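Local coordinates for protein aminoglycoside N(3)-acetyltransferase (Enterobacter cloacae, PDB 6NP3) that acetylates the 3-amino group of 2-deoxystreptamine antibiotics with acetyl-CoA and probably thereby confers resistance to drugs such as gentamicin, kanamycin and tobramycin, at residues R30-L35 / L158-G163; V60-S65 / S188-R193; P109-S114 / S120-G125. All blocks are in the same frame, centred on the assembly; numbering follows the deposited sequence. Where two conformers were deposited one is given.

Contact 1 of 3, residues R30-L35 / L158-G163; sequences RAVGPL and LSIGAG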
loop_
_atom_site.group_PDB
_atom_site.type_symbol
_atom_site.label_atom_id
_atom_site.label_comp_id
_atom_site.label_asym_id
_atom_site.label_seq_id
_atom_site.Cartn_x
_atom_site.Cartn_y
_atom_site.Cartn_z
ATOM N N ARG A 30 3.461 16.152 -5.667
ATOM C CA ARG A 30 3.065 17.423 -6.272
ATOM C C ARG A 30 2.334 18.303 -5.265
ATOM O O ARG A 30 2.522 19.526 -5.242
ATOM C CB ARG A 30 2.185 17.153 -7.499
ATOM C CG ARG A 30 2.042 18.331 -8.468
ATOM C CD ARG A 30 1.357 17.955 -9.790
ATOM N NE ARG A 30 1.403 16.528 -10.106
ATOM C CZ ARG A 30 2.429 15.909 -10.686
ATOM N NH1 ARG A 30 3.521 16.582 -11.018
ATOM N NH2 ARG A 30 2.359 14.607 -10.923
ATOM N N ALA A 31 1.501 17.699 -4.418
ATOM C CA ALA A 31 0.792 18.474 -3.414
ATOM C C ALA A 31 1.729 18.944 -2.308
ATOM O O ALA A 31 1.542 20.033 -1.753
ATOM C CB ALA A 31 -0.317 17.637 -2.791
ATOM N N VAL A 32 2.748 18.145 -1.983
ATOM C CA VAL A 32 3.683 18.521 -0.925
ATOM C C VAL A 32 4.474 19.763 -1.315
ATOM O O VAL A 32 4.709 20.654 -0.485
ATOM C CB VAL A 32 4.606 17.334 -0.592
ATOM C CG1 VAL A 32 5.743 17.776 0.318
ATOM C CG2 VAL A 32 3.807 16.201 0.036
ATOM N N GLY A 33 4.922 19.832 -2.564
ATOM C CA GLY A 33 5.710 20.955 -3.018
ATOM C C GLY A 33 7.196 20.743 -2.833
ATOM O O GLY A 33 7.650 19.712 -2.327
ATOM N N PRO A 34 7.982 21.741 -3.228
ATOM C CA PRO A 34 9.442 21.588 -3.200
ATOM C C PRO A 34 9.964 21.217 -1.824
ATOM O O PRO A 34 9.538 21.761 -0.801
ATOM C CB PRO A 34 9.953 22.968 -3.634
ATOM C CG PRO A 34 8.841 23.553 -4.434
ATOM C CD PRO A 34 7.558 23.011 -3.847
ATOM N N LEU A 35 10.912 20.294 -1.825
ATOM C CA LEU A 35 11.555 19.803 -0.619
ATOM C C LEU A 35 13.048 20.102 -0.681
ATOM O O LEU A 35 13.666 20.050 -1.749
ATOM C CB LEU A 35 11.336 18.297 -0.496
ATOM C CG LEU A 35 9.877 17.878 -0.350
ATOM C CD1 LEU A 35 9.754 16.362 -0.455
ATOM C CD2 LEU A 35 9.303 18.387 0.961
ATOM N N LEU A 158 -1.358 7.394 6.767
ATOM C CA LEU A 158 -0.965 8.802 6.676
ATOM C C LEU A 158 -1.115 9.229 5.221
ATOM O O LEU A 158 -0.305 8.881 4.368
ATOM C CB LEU A 158 0.471 8.956 7.153
ATOM C CG LEU A 158 1.131 10.308 6.918
ATOM C CD1 LEU A 158 0.340 11.425 7.548
ATOM C CD2 LEU A 158 2.557 10.280 7.456
ATOM N N SER A 159 -2.193 9.932 4.942
ATOM C CA SER A 159 -2.501 10.375 3.596
ATOM C C SER A 159 -2.025 11.813 3.466
ATOM O O SER A 159 -2.529 12.701 4.158
ATOM C CB SER A 159 -4.001 10.296 3.323
ATOM O OG SER A 159 -4.314 10.866 2.051
ATOM N N ILE A 160 -1.053 12.027 2.587
ATOM C CA ILE A 160 -0.433 13.331 2.400
ATOM C C ILE A 160 -0.800 13.796 1.001
ATOM O O ILE A 160 -0.103 13.499 0.026
ATOM C CB ILE A 160 1.090 13.261 2.619
ATOM C CG1 ILE A 160 1.380 12.856 4.055
ATOM C CG2 ILE A 160 1.735 14.590 2.280
ATOM C CD1 ILE A 160 2.845 12.521 4.316
ATOM N N GLY A 161 -1.895 14.541 0.922
ATOM C CA GLY A 161 -2.435 15.021 -0.327
ATOM C C GLY A 161 -3.003 13.964 -1.244
ATOM O O GLY A 161 -3.319 14.270 -2.399
ATOM N N ALA A 162 -3.116 12.723 -0.789
ATOM C CA ALA A 162 -3.650 11.641 -1.606
ATOM C C ALA A 162 -5.163 11.565 -1.478
ATOM O O ALA A 162 -5.741 11.958 -0.468
ATOM C CB ALA A 162 -3.032 10.320 -1.161
ATOM N N GLY A 163 -5.800 11.045 -2.517
ATOM C CA GLY A 163 -7.244 10.975 -2.555
ATOM C C GLY A 163 -7.773 9.754 -1.839
ATOM O O GLY A 163 -7.027 8.850 -1.429
#
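V32 and I160 illustrate how the last turn of a short helix can be seated on the end of a strand by two methyl groups. At CB the valine side chain is still 4.9 Å from I160 CG2, and there it forks. With chi1 at 170°, CG1 stands anti to the backbone N and CG2 anti to the carbonyl carbon, and it is CG2 that closes the gap: V32 CG2 meets I160 CG2 at 3.5 Å, tighter than ordinary van der Waals contact. The two side chains cross obliquely at this point. The CG1 branch of V32 points onward along its own segment, to within 3.7 Å of L35 CD2, so that the two tips serve different neighbours. I160 likewise divides its branches, giving CG2 to V32 while CD1 runs toward L158 CD2, 3.9 Å away. One step back along the helix, A31 CB stands 4.2 Å from G161 CA, which the glycine, having no side chain, presents directly.

The contact lies at the C-terminal ends of the neighbouring parallel strands 22-27 and 156-160. V27 also packs on V32, while A244 of strand 244-250 touches both A31 and I160. R30, in the same short helix, has been seen to bind CoA and acetyl-CoA, though neither is bound here. Since the cross-segment contacts are methyl and methylene surfaces, cohesion between these two segments rests on shape and dispersion; directional bonding of the helix comes from elsewhere, as in the backbone bond of V32 with G243.

Contact 2 of 3, residues V60-S65 / S188-R193; sequences VSWRDS and SMPLLR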
loop_
_atom_site.group_PDB
_atom_site.type_symbol
_atom_site.label_atom_id
_atom_site.label_comp_id
_atom_site.label_asym_id
_atom_site.label_seq_id
_atom_site.Cartn_x
_atom_site.Cartn_y
_atom_site.Cartn_z
ATOM N N VAL A 60 4.623 -0.707 -2.334
ATOM C CA VAL A 60 5.530 -0.224 -3.371
ATOM C C VAL A 60 5.375 -0.950 -4.704
ATOM O O VAL A 60 5.713 -0.391 -5.752
ATOM C CB VAL A 60 7.006 -0.211 -2.922
ATOM C CG1 VAL A 60 7.157 0.550 -1.599
ATOM C CG2 VAL A 60 7.581 -1.610 -2.761
ATOM N N SER A 61 4.880 -2.180 -4.678
ATOM C CA SER A 61 4.711 -2.998 -5.895
ATOM C C SER A 61 6.039 -3.062 -6.660
ATOM O O SER A 61 7.119 -3.099 -6.058
ATOM C CB SER A 61 3.525 -2.461 -6.660
ATOM O OG SER A 61 3.200 -3.250 -7.793
ATOM N N TRP A 62 5.954 -3.121 -7.988
ATOM C CA TRP A 62 7.097 -3.415 -8.849
ATOM C C TRP A 62 6.831 -2.748 -10.190
ATOM O O TRP A 62 5.795 -3.001 -10.821
ATOM C CB TRP A 62 7.213 -4.920 -9.033
ATOM C CG TRP A 62 8.319 -5.408 -9.931
ATOM C CD1 TRP A 62 9.466 -4.757 -10.285
ATOM C CD2 TRP A 62 8.378 -6.676 -10.549
ATOM N NE1 TRP A 62 10.233 -5.550 -11.099
ATOM C CE2 TRP A 62 9.599 -6.746 -11.253
ATOM C CE3 TRP A 62 7.541 -7.776 -10.545
ATOM C CZ2 TRP A 62 9.964 -7.848 -11.997
ATOM C CZ3 TRP A 62 7.915 -8.883 -11.272
ATOM C CH2 TRP A 62 9.120 -8.913 -11.984
ATOM N N ARG A 63 7.788 -1.923 -10.630
ATOM C CA ARG A 63 7.719 -1.255 -11.931
ATOM C C ARG A 63 7.390 -2.221 -13.057
ATOM O O ARG A 63 6.600 -1.899 -13.952
ATOM C CB ARG A 63 9.065 -0.589 -12.207
ATOM C CG ARG A 63 9.122 0.226 -13.487
ATOM C CD ARG A 63 10.560 0.601 -13.805
ATOM N NE ARG A 63 11.275 -0.509 -14.426
ATOM C CZ ARG A 63 12.539 -0.452 -14.830
ATOM N NH1 ARG A 63 13.243 0.652 -14.655
ATOM N NH2 ARG A 63 13.103 -1.508 -15.391
ATOM N N ASP A 64 7.963 -3.415 -13.010
ATOM C CA ASP A 64 7.879 -4.365 -14.115
ATOM C C ASP A 64 6.997 -5.565 -13.776
ATOM O O ASP A 64 7.138 -6.640 -14.358
ATOM C CB ASP A 64 9.279 -4.787 -14.568
ATOM C CG ASP A 64 10.135 -3.603 -14.986
ATOM O OD1 ASP A 64 9.604 -2.714 -15.664
ATOM O OD2 ASP A 64 11.323 -3.561 -14.618
ATOM N N SER A 65 6.014 -5.381 -12.922
ATOM C CA SER A 65 5.105 -6.476 -12.655
ATOM C C SER A 65 4.361 -6.856 -13.938
ATOM O O SER A 65 3.744 -5.988 -14.563
ATOM C CB SER A 65 4.095 -6.024 -11.615
ATOM O OG SER A 65 3.115 -7.028 -11.503
ATOM N N SER A 188 0.068 -14.320 -13.171
ATOM C CA SER A 188 1.290 -15.070 -12.961
ATOM C C SER A 188 2.429 -14.119 -12.675
ATOM O O SER A 188 2.551 -13.075 -13.320
ATOM C CB SER A 188 1.642 -15.879 -14.212
ATOM O OG SER A 188 0.611 -16.802 -14.529
ATOM N N MET A 189 3.262 -14.505 -11.722
ATOM C CA MET A 189 4.431 -13.725 -11.374
ATOM C C MET A 189 5.671 -14.603 -11.394
ATOM O O MET A 189 5.626 -15.762 -10.970
ATOM C CB MET A 189 4.281 -13.124 -9.968
ATOM C CG MET A 189 3.146 -12.112 -9.836
ATOM S SD MET A 189 3.570 -10.546 -10.632
ATOM C CE MET A 189 2.061 -10.237 -11.601
ATOM N N PRO A 190 6.810 -14.043 -11.800
ATOM C CA PRO A 190 8.069 -14.802 -11.792
ATOM C C PRO A 190 8.837 -14.534 -10.509
ATOM O O PRO A 190 9.236 -13.389 -10.243
ATOM C CB PRO A 190 8.789 -14.257 -13.030
ATOM C CG PRO A 190 8.350 -12.826 -13.111
ATOM C CD PRO A 190 6.967 -12.730 -12.443
ATOM N N LEU A 191 8.981 -15.565 -9.680
ATOM C CA LEU A 191 9.633 -15.440 -8.381
ATOM C C LEU A 191 11.031 -16.040 -8.448
ATOM O O LEU A 191 11.341 -16.838 -9.336
ATOM C CB LEU A 191 8.849 -16.192 -7.303
ATOM C CG LEU A 191 7.366 -15.937 -7.118
ATOM C CD1 LEU A 191 6.840 -16.734 -5.925
ATOM C CD2 LEU A 191 7.099 -14.473 -6.931
ATOM N N LEU A 192 11.865 -15.683 -7.473
ATOM C CA LEU A 192 13.141 -16.357 -7.257
ATOM C C LEU A 192 12.959 -17.380 -6.145
ATOM O O LEU A 192 12.463 -17.046 -5.063
ATOM C CB LEU A 192 14.245 -15.375 -6.863
ATOM C CG LEU A 192 14.839 -14.536 -7.989
ATOM C CD1 LEU A 192 15.808 -13.520 -7.403
ATOM C CD2 LEU A 192 15.512 -15.404 -9.034
ATOM N N ARG A 193 13.340 -18.624 -6.417
ATOM C CA ARG A 193 13.315 -19.694 -5.427
ATOM C C ARG A 193 14.642 -20.435 -5.531
ATOM O O ARG A 193 14.905 -21.117 -6.528
ATOM C CB ARG A 193 12.121 -20.618 -5.666
ATOM C CG ARG A 193 10.804 -19.993 -5.190
ATOM C CD ARG A 193 9.586 -20.884 -5.422
ATOM N NE ARG A 193 8.367 -20.259 -4.908
ATOM C CZ ARG A 193 7.142 -20.732 -5.099
ATOM N NH1 ARG A 193 6.954 -21.835 -5.803
ATOM N NH2 ARG A 193 6.097 -20.099 -4.588
#
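W62 and P190 meet with the indole turned edge-on: the rim of its six-membered ring runs into the proline near the ring plane, with W62 CZ3 4.1 Å from P190 CD. P190 CG lies equally far from W62 CH2. One face of the indole is covered from within its own segment, where the type I turn from W62 to S65 folds back over it. D64 C sits 3.7 Å above the plane over the ring centre, and the backbone N of S65 is offset toward the rim. Elsewhere the indole makes an edge-to-face pair with F87. The other flat pair, R63 and D64, joins side-on, as R63 NH2 reaches the syn lone pair of D64 OD2 at 2.8 Å and NE serves OD1.

Beside the indole, M189 makes the second bridge. Bent at chi2 (-74°) and again at chi3, it swings its thioether toward the loop, and its terminal CE comes to 3.4 Å from S65 OG, with SD slightly farther off. That hydroxyl is hydrogen-bonded to OD1 of D118, a residue of the aminoglycoside pocket, and the S65 side chain lies about 4 Å from the bound drug. The loop thus rests on the strand 184-193 of the two-stranded hairpin, while S61 of the same loop touches gentamicin. What the strand offers is apolar and thioether surface; the polar need of S65 OG is met by D118 instead.

Contact 3 of 3, residues P109-S114 / S120-G125; sequences PGCRRS and SMAAIG. Unlike the reference sequence in segment 109-114: S114 (reference Thr).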
loop_
_atom_site.group_PDB
_atom_site.type_symbol
_atom_site.label_atom_id
_atom_site.label_comp_id
_atom_site.label_asym_id
_atom_site.label_seq_id
_atom_site.Cartn_x
_atom_site.Cartn_y
_atom_site.Cartn_z
ATOM N N PRO A 109 18.456 2.378 3.499
ATOM C CA PRO A 109 19.247 1.305 4.108
ATOM C C PRO A 109 18.481 0.594 5.214
ATOM O O PRO A 109 17.894 1.216 6.093
ATOM C CB PRO A 109 20.483 2.033 4.643
ATOM C CG PRO A 109 20.567 3.276 3.831
ATOM C CD PRO A 109 19.142 3.678 3.555
ATOM N N GLY A 110 18.492 -0.722 5.156
ATOM C CA GLY A 110 17.787 -1.538 6.112
ATOM C C GLY A 110 16.331 -1.812 5.791
ATOM O O GLY A 110 15.700 -2.577 6.526
ATOM N N CYS A 111 15.770 -1.178 4.756
ATOM C CA CYS A 111 14.396 -1.460 4.366
ATOM C C CYS A 111 14.273 -2.939 4.040
ATOM O O CYS A 111 15.149 -3.527 3.399
ATOM C CB CYS A 111 14.008 -0.610 3.155
ATOM S SG CYS A 111 12.309 -0.672 2.762
ATOM N N ARG A 112 13.182 -3.547 4.485
ATOM C CA ARG A 112 12.859 -4.902 4.097
ATOM C C ARG A 112 11.752 -4.877 3.051
ATOM O O ARG A 112 10.940 -3.948 2.994
ATOM C CB ARG A 112 12.414 -5.697 5.318
ATOM C CG ARG A 112 13.432 -5.728 6.427
ATOM C CD ARG A 112 14.736 -6.398 6.028
ATOM N NE ARG A 112 15.481 -6.703 7.244
ATOM C CZ ARG A 112 15.496 -7.893 7.834
ATOM N NH1 ARG A 112 14.842 -8.919 7.303
ATOM N NH2 ARG A 112 16.188 -8.064 8.949
ATOM N N ARG A 113 11.705 -5.920 2.228
ATOM C CA ARG A 113 10.798 -5.959 1.085
ATOM C C ARG A 113 10.042 -7.276 1.049
ATOM O O ARG A 113 10.653 -8.339 1.189
ATOM C CB ARG A 113 11.596 -5.805 -0.220
ATOM C CG ARG A 113 10.806 -5.862 -1.531
ATOM C CD ARG A 113 10.562 -4.487 -2.010
ATOM N NE ARG A 113 9.938 -4.274 -3.314
ATOM C CZ ARG A 113 10.583 -3.940 -4.427
ATOM N NH1 ARG A 113 11.924 -3.882 -4.468
ATOM N NH2 ARG A 113 9.854 -3.642 -5.507
ATOM N N SER A 114 8.728 -7.218 0.823
ATOM C CA SER A 114 7.950 -8.446 0.790
ATOM C C SER A 114 8.089 -9.150 -0.557
ATOM O O SER A 114 8.404 -8.546 -1.583
ATOM C CB SER A 114 6.493 -8.194 1.148
ATOM O OG SER A 114 5.754 -7.715 0.033
ATOM N N SER A 120 3.960 -5.974 -3.650
ATOM C CA SER A 120 5.109 -5.892 -2.776
ATOM C C SER A 120 5.035 -4.715 -1.819
ATOM O O SER A 120 4.721 -3.590 -2.199
ATOM C CB SER A 120 6.377 -5.791 -3.609
ATOM O OG SER A 120 7.546 -5.873 -2.802
ATOM N N MET A 121 5.415 -4.990 -0.574
ATOM C CA MET A 121 5.395 -4.025 0.514
ATOM C C MET A 121 6.799 -3.827 1.074
ATOM O O MET A 121 7.540 -4.797 1.266
ATOM C CB MET A 121 4.507 -4.557 1.649
ATOM C CG MET A 121 3.078 -4.858 1.266
ATOM S SD MET A 121 2.070 -3.394 1.214
ATOM C CE MET A 121 0.624 -4.034 0.386
ATOM N N ALA A 122 7.128 -2.579 1.408
ATOM C CA ALA A 122 8.425 -2.222 1.959
ATOM C C ALA A 122 8.220 -1.756 3.388
ATOM O O ALA A 122 7.258 -1.047 3.664
ATOM C CB ALA A 122 9.042 -1.102 1.133
ATOM N N ALA A 123 9.121 -2.154 4.289
ATOM C CA ALA A 123 9.018 -1.731 5.669
ATOM C C ALA A 123 10.364 -1.331 6.230
ATOM O O ALA A 123 11.380 -2.000 6.001
ATOM C CB ALA A 123 8.449 -2.828 6.565
ATOM N N ILE A 124 10.328 -0.282 7.041
ATOM C CA ILE A 124 11.493 0.236 7.749
ATOM C C ILE A 124 11.143 0.263 9.230
ATOM O O ILE A 124 10.103 0.814 9.612
ATOM C CB ILE A 124 11.842 1.661 7.284
ATOM C CG1 ILE A 124 12.256 1.662 5.814
ATOM C CG2 ILE A 124 12.970 2.241 8.126
ATOM C CD1 ILE A 124 12.219 2.976 5.148
ATOM N N GLY A 125 12.023 -0.276 10.067
ATOM C CA GLY A 125 11.890 -0.190 11.505
ATOM C C GLY A 125 12.104 -1.529 12.167
ATOM O O GLY A 125 12.309 -2.552 11.498
HETATM O O HOH W 1 14.429 -1.490 8.856
#
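G110 comes up to A123 through backbone alone, the carbonyl oxygens G110 O and A123 O standing 4.4 Å apart; a water donates to G110 O at 2.9 Å and accepts from G125 N. C111 follows, with SG anti to the backbone N (chi1 -171°), which lays the sulfur across the partner strand against A122 CB, 3.7 Å from it, and I124 CG1. At R112 the backbones engage directly. R112 N donates almost straight to A123 O at 2.8 Å, in the carbonyl plane, and A123 N answers to R112 O.

This is an antiparallel beta hairpin, strand 112-113 with strand 121-124, and it forms one edge of the central mixed sheet. R112 and A123, a hydrogen-bonded pair, face helix 128-132, while the non-hydrogen-bonded pair R113 and A122 faces V60 on the other side.

A bend at chi2 (99°) brings R113 NE to S120 OG at 2.9 Å in a bond that is not straight, the hydroxyl lying 27° out of the guanidinium plane; the terminal nitrogens find carbonyls, NH1 that of A92 and NH2 that of S61. S120 OG in turn donates to S114 O at 3.1 Å, so the hydroxyl links two successive residues of the facing segment. S114, which differs from the reference sequence, gives its backbone N to M121 O at 2.7 Å.

In the fold
Running from the N terminus, the chain passes residues 30-35, which wait for 158-163 before contact 1 closes a loop. Inside that loop it reaches 60-65, whose partner 188-193 comes later still, so contacts 1 and 2 cross. Contact 3, between 109-114 and 120-125, is short-range and lies nested inside both loops. Contact 1 seats helix 29-32 on strand 156-160 of the mixed sheet, contact 3 forms that sheet's edge hairpin, and contact 2 ties the loop after strand 55-59 to the separate two-stranded sheet. Contacts 2 and 3 touch, S61 N probably bonding to S120 O; contact 1 stands apart, its centre 27 Å from that of contact 2.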